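Local coordinates for protein SusD homolog (Bacteroides thetaiotaomicron, PDB 3SGH) that probably binds glycans at the outer membrane as a SusD-family lipoprotein, handing them on for uptake, at residues 186-198 against 209-221. Sequence-based numbering, arbitrary orientation.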
# COMPACT_ATOMS: atom_id res chain seq x y z
N LYS A 186 10.55 15.68 -1.73
CA LYS A 186 10.91 14.37 -2.24
C LYS A 186 9.77 13.39 -2.03
O LYS A 186 9.45 12.62 -2.94
CB LYS A 186 12.22 13.85 -1.60
CG LYS A 186 13.45 14.58 -2.11
CD LYS A 186 14.75 14.06 -1.46
CE LYS A 186 14.83 14.56 -0.02
NZ LYS A 186 16.20 14.75 0.57
N PHE A 187 9.15 13.45 -0.85
CA PHE A 187 7.96 12.60 -0.54
C PHE A 187 6.87 12.87 -1.57
O PHE A 187 6.29 11.92 -2.18
CB PHE A 187 7.46 12.88 0.88
CG PHE A 187 6.27 12.06 1.28
CD1 PHE A 187 4.98 12.50 0.95
CD2 PHE A 187 6.42 10.93 2.07
CE1 PHE A 187 3.83 11.75 1.33
CE2 PHE A 187 5.30 10.17 2.46
CZ PHE A 187 3.99 10.59 2.09
N ALA A 188 6.59 14.14 -1.80
CA ALA A 188 5.52 14.53 -2.70
C ALA A 188 5.79 14.06 -4.15
O ALA A 188 4.88 13.57 -4.83
CB ALA A 188 5.26 16.03 -2.64
N ASN A 189 7.01 14.25 -4.63
CA ASN A 189 7.38 13.78 -5.98
C ASN A 189 7.38 12.27 -6.09
O ASN A 189 7.01 11.73 -7.14
CB ASN A 189 8.72 14.38 -6.41
CG ASN A 189 8.55 15.82 -6.91
OD1 ASN A 189 7.82 16.06 -7.86
ND2 ASN A 189 9.20 16.77 -6.25
N THR A 190 7.72 11.57 -5.02
CA THR A 190 7.74 10.12 -5.05
C THR A 190 6.28 9.62 -5.09
O THR A 190 5.96 8.65 -5.79
CB THR A 190 8.49 9.51 -3.85
OG1 THR A 190 9.83 10.03 -3.79
CG2 THR A 190 8.56 7.99 -3.95
N LEU A 191 5.41 10.29 -4.37
CA LEU A 191 3.97 9.98 -4.43
C LEU A 191 3.42 10.24 -5.81
O LEU A 191 2.65 9.41 -6.37
CB LEU A 191 3.19 10.86 -3.47
CG LEU A 191 1.66 10.68 -3.41
CD1 LEU A 191 1.24 9.23 -3.07
CD2 LEU A 191 1.03 11.70 -2.43
N LYS A 192 3.83 11.36 -6.38
CA LYS A 192 3.46 11.70 -7.75
C LYS A 192 3.90 10.57 -8.69
O LYS A 192 3.13 10.12 -9.52
CB LYS A 192 4.05 13.03 -8.18
CG LYS A 192 3.66 13.47 -9.60
CD LYS A 192 4.14 14.92 -9.81
CE LYS A 192 3.87 15.41 -11.22
NZ LYS A 192 4.21 16.85 -11.43
N LEU A 193 5.11 10.07 -8.50
CA LEU A 193 5.60 8.96 -9.34
C LEU A 193 4.85 7.64 -9.09
O LEU A 193 4.50 6.93 -10.06
CB LEU A 193 7.10 8.77 -9.14
CG LEU A 193 7.79 7.70 -9.95
CD1 LEU A 193 7.57 7.97 -11.45
CD2 LEU A 193 9.29 7.68 -9.62
N ARG A 194 4.54 7.34 -7.83
CA ARG A 194 3.69 6.15 -7.48
C ARG A 194 2.35 6.20 -8.21
O ARG A 194 1.91 5.22 -8.86
CB ARG A 194 3.42 6.08 -5.99
CG ARG A 194 2.50 4.92 -5.62
CD ARG A 194 2.00 5.06 -4.17
NE ARG A 194 3.03 4.78 -3.19
CZ ARG A 194 2.83 4.85 -1.86
NH1 ARG A 194 1.64 5.23 -1.37
NH2 ARG A 194 3.80 4.61 -1.02
N MSE A 195 1.71 7.37 -8.13
CA MSE A 195 0.42 7.59 -8.78
C MSE A 195 0.50 7.44 -10.30
O MSE A 195 -0.38 6.77 -10.93
CB MSE A 195 -0.16 8.96 -8.35
CG MSE A 195 -0.40 8.98 -6.86
SE MSE A 195 -0.95 10.77 -6.29
CE MSE A 195 -2.36 11.04 -7.55
N ALA A 196 1.55 8.02 -10.89
CA ALA A 196 1.78 7.97 -12.33
C ALA A 196 1.92 6.52 -12.80
O ALA A 196 1.29 6.10 -13.76
CB ALA A 196 3.04 8.78 -12.71
N ILE A 197 2.75 5.74 -12.10
CA ILE A 197 2.92 4.31 -12.43
C ILE A 197 1.58 3.58 -12.28
O ILE A 197 1.20 2.78 -13.13
CB ILE A 197 4.03 3.65 -11.54
CG1 ILE A 197 5.43 4.12 -12.07
CG2 ILE A 197 3.88 2.08 -11.52
CD1 ILE A 197 5.86 3.45 -13.43
N ARG A 198 0.81 3.94 -11.26
CA ARG A 198 -0.44 3.21 -11.01
C ARG A 198 -1.45 3.36 -12.13
O ARG A 198 -2.19 2.39 -12.44
CB ARG A 198 -1.06 3.61 -9.70
CG ARG A 198 -2.28 2.71 -9.40
CD ARG A 198 -2.55 2.54 -8.04
NE ARG A 198 -1.42 2.03 -7.29
CZ ARG A 198 -1.33 2.21 -5.99
NH1 ARG A 198 -2.33 2.84 -5.34
NH2 ARG A 198 -0.27 1.76 -5.31
N THR A 209 4.24 11.65 -18.69
CA THR A 209 4.47 13.06 -18.43
C THR A 209 4.56 13.37 -16.96
O THR A 209 5.51 14.03 -16.49
CB THR A 209 3.38 13.91 -19.07
OG1 THR A 209 3.43 13.72 -20.47
CG2 THR A 209 3.64 15.42 -18.79
N LYS A 210 3.60 12.90 -16.18
CA LYS A 210 3.68 13.11 -14.74
C LYS A 210 4.91 12.45 -14.07
O LYS A 210 5.55 13.06 -13.17
CB LYS A 210 2.41 12.59 -14.04
CG LYS A 210 1.15 13.34 -14.43
CD LYS A 210 1.17 14.77 -13.94
CE LYS A 210 -0.09 15.53 -14.23
NZ LYS A 210 0.00 16.42 -15.42
N ALA A 211 5.24 11.24 -14.50
CA ALA A 211 6.37 10.50 -13.91
C ALA A 211 7.68 11.26 -14.18
O ALA A 211 8.54 11.42 -13.28
CB ALA A 211 6.45 9.09 -14.44
N GLN A 212 7.85 11.72 -15.40
CA GLN A 212 9.05 12.48 -15.79
C GLN A 212 9.15 13.81 -15.02
O GLN A 212 10.24 14.17 -14.55
CB GLN A 212 9.16 12.63 -17.31
CG GLN A 212 9.49 11.30 -17.94
CD GLN A 212 9.59 11.23 -19.43
OE1 GLN A 212 9.86 10.16 -19.96
NE2 GLN A 212 9.44 12.36 -20.11
N GLU A 213 8.04 14.51 -14.86
CA GLU A 213 8.01 15.68 -13.98
C GLU A 213 8.45 15.35 -12.58
O GLU A 213 9.22 16.11 -11.97
CB GLU A 213 6.64 16.31 -13.94
CG GLU A 213 6.24 17.03 -15.23
CD GLU A 213 4.75 17.39 -15.27
OE1 GLU A 213 4.00 17.17 -14.28
OE2 GLU A 213 4.32 17.90 -16.33
N ALA A 214 7.90 14.26 -12.03
CA ALA A 214 8.25 13.80 -10.69
C ALA A 214 9.73 13.55 -10.55
O ALA A 214 10.34 14.00 -9.57
CB ALA A 214 7.47 12.56 -10.31
N VAL A 215 10.33 12.91 -11.55
CA VAL A 215 11.75 12.59 -11.51
C VAL A 215 12.61 13.85 -11.54
O VAL A 215 13.56 13.97 -10.78
CB VAL A 215 12.13 11.61 -12.65
CG1 VAL A 215 13.66 11.41 -12.69
CG2 VAL A 215 11.41 10.31 -12.40
N LEU A 216 12.21 14.83 -12.35
CA LEU A 216 12.88 16.14 -12.37
C LEU A 216 12.68 16.92 -11.06
O LEU A 216 13.56 17.64 -10.61
CB LEU A 216 12.41 16.98 -13.56
CG LEU A 216 12.91 16.55 -14.94
CD1 LEU A 216 12.20 17.37 -16.02
CD2 LEU A 216 14.46 16.60 -15.02
N GLY A 217 11.50 16.78 -10.46
CA GLY A 217 11.21 17.46 -9.21
C GLY A 217 12.13 16.95 -8.12
O GLY A 217 12.56 17.72 -7.26
N GLY A 218 12.38 15.64 -8.12
CA GLY A 218 13.32 15.01 -7.21
C GLY A 218 12.60 14.03 -6.30
O GLY A 218 11.83 14.44 -5.43
N VAL A 219 12.88 12.75 -6.47
CA VAL A 219 12.25 11.72 -5.63
C VAL A 219 13.21 11.33 -4.51
O VAL A 219 14.36 11.82 -4.43
CB VAL A 219 11.83 10.49 -6.48
CG1 VAL A 219 10.72 10.86 -7.50
CG2 VAL A 219 13.06 9.89 -7.23
N MSE A 220 12.77 10.44 -3.63
CA MSE A 220 13.64 9.96 -2.54
C MSE A 220 14.85 9.24 -3.14
O MSE A 220 14.74 8.52 -4.15
CB MSE A 220 12.90 9.00 -1.62
CG MSE A 220 11.76 9.61 -0.86
SE MSE A 220 10.94 8.26 0.23
CE MSE A 220 9.61 9.46 0.97
N GLU A 221 16.02 9.44 -2.53
CA GLU A 221 17.27 8.87 -3.03
C GLU A 221 18.08 8.09 -2.00
O GLU A 221 18.86 7.22 -2.40
CB GLU A 221 18.17 9.96 -3.59
CG GLU A 221 17.58 10.64 -4.80
CD GLU A 221 17.64 9.80 -6.07
OE1 GLU A 221 17.97 8.59 -6.01
OE2 GLU A 221 17.37 10.38 -7.16
O HOH W 1 6.72 17.42 -10.03
O HOH W 2 9.70 19.54 -7.15
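Leu-193 and Ala-196 of helix 181-198 pack on Ala-211 and Ala-214 of helix 204-217 in a buried antiparallel helical hairpin, within a fold described as an alpha-alpha superhelix. The axes of the two segments come within 8.3 Å at a crossing angle of -160°, an approach that the small alanines allow. Leu-193 has its CG anti to the backbone N (chi1 -178°), which brings CD1 down onto Ala-211 CB at a tight 3.4 Å, while CD2 leans on Val-219. On another flank, helix 319-331 meets Leu-193 through Leu-325.

Past Gly-218, which leaves the helical conformation with a positive phi, the chain runs on alongside the first turns of 186-198. There Met-220 N donates a nearly straight bond (162°) to Thr-190 OG1, 3.0 Å away. The hydroxyl in turn donates a hydrogen bond to Lys-186 O, from above the carbonyl plane and from the face opposite Thr-190 N. Met-220 CE ends 3.7 Å from Phe-187 CD2.

Along one edge the extended Lys-192 chain passes Ala-214 CB and sets NZ 2.9 Å from Glu-213 OE1, on the anti side of the carboxylate. Asp-152 of helix 140-162 forms a second salt bridge with NZ, and a water joins NZ to Asn-189 OD1. A methionine in place of Lys-192 would probably leave Glu-213 and Asp-152 without their shared cation.

The chemistry thus divides the work: small apolar residues set the helix spacing, a threonine hydroxyl that accepts from one backbone amide and donates to a backbone carbonyl fastens the exiting chain, and one lysine ties three helices together.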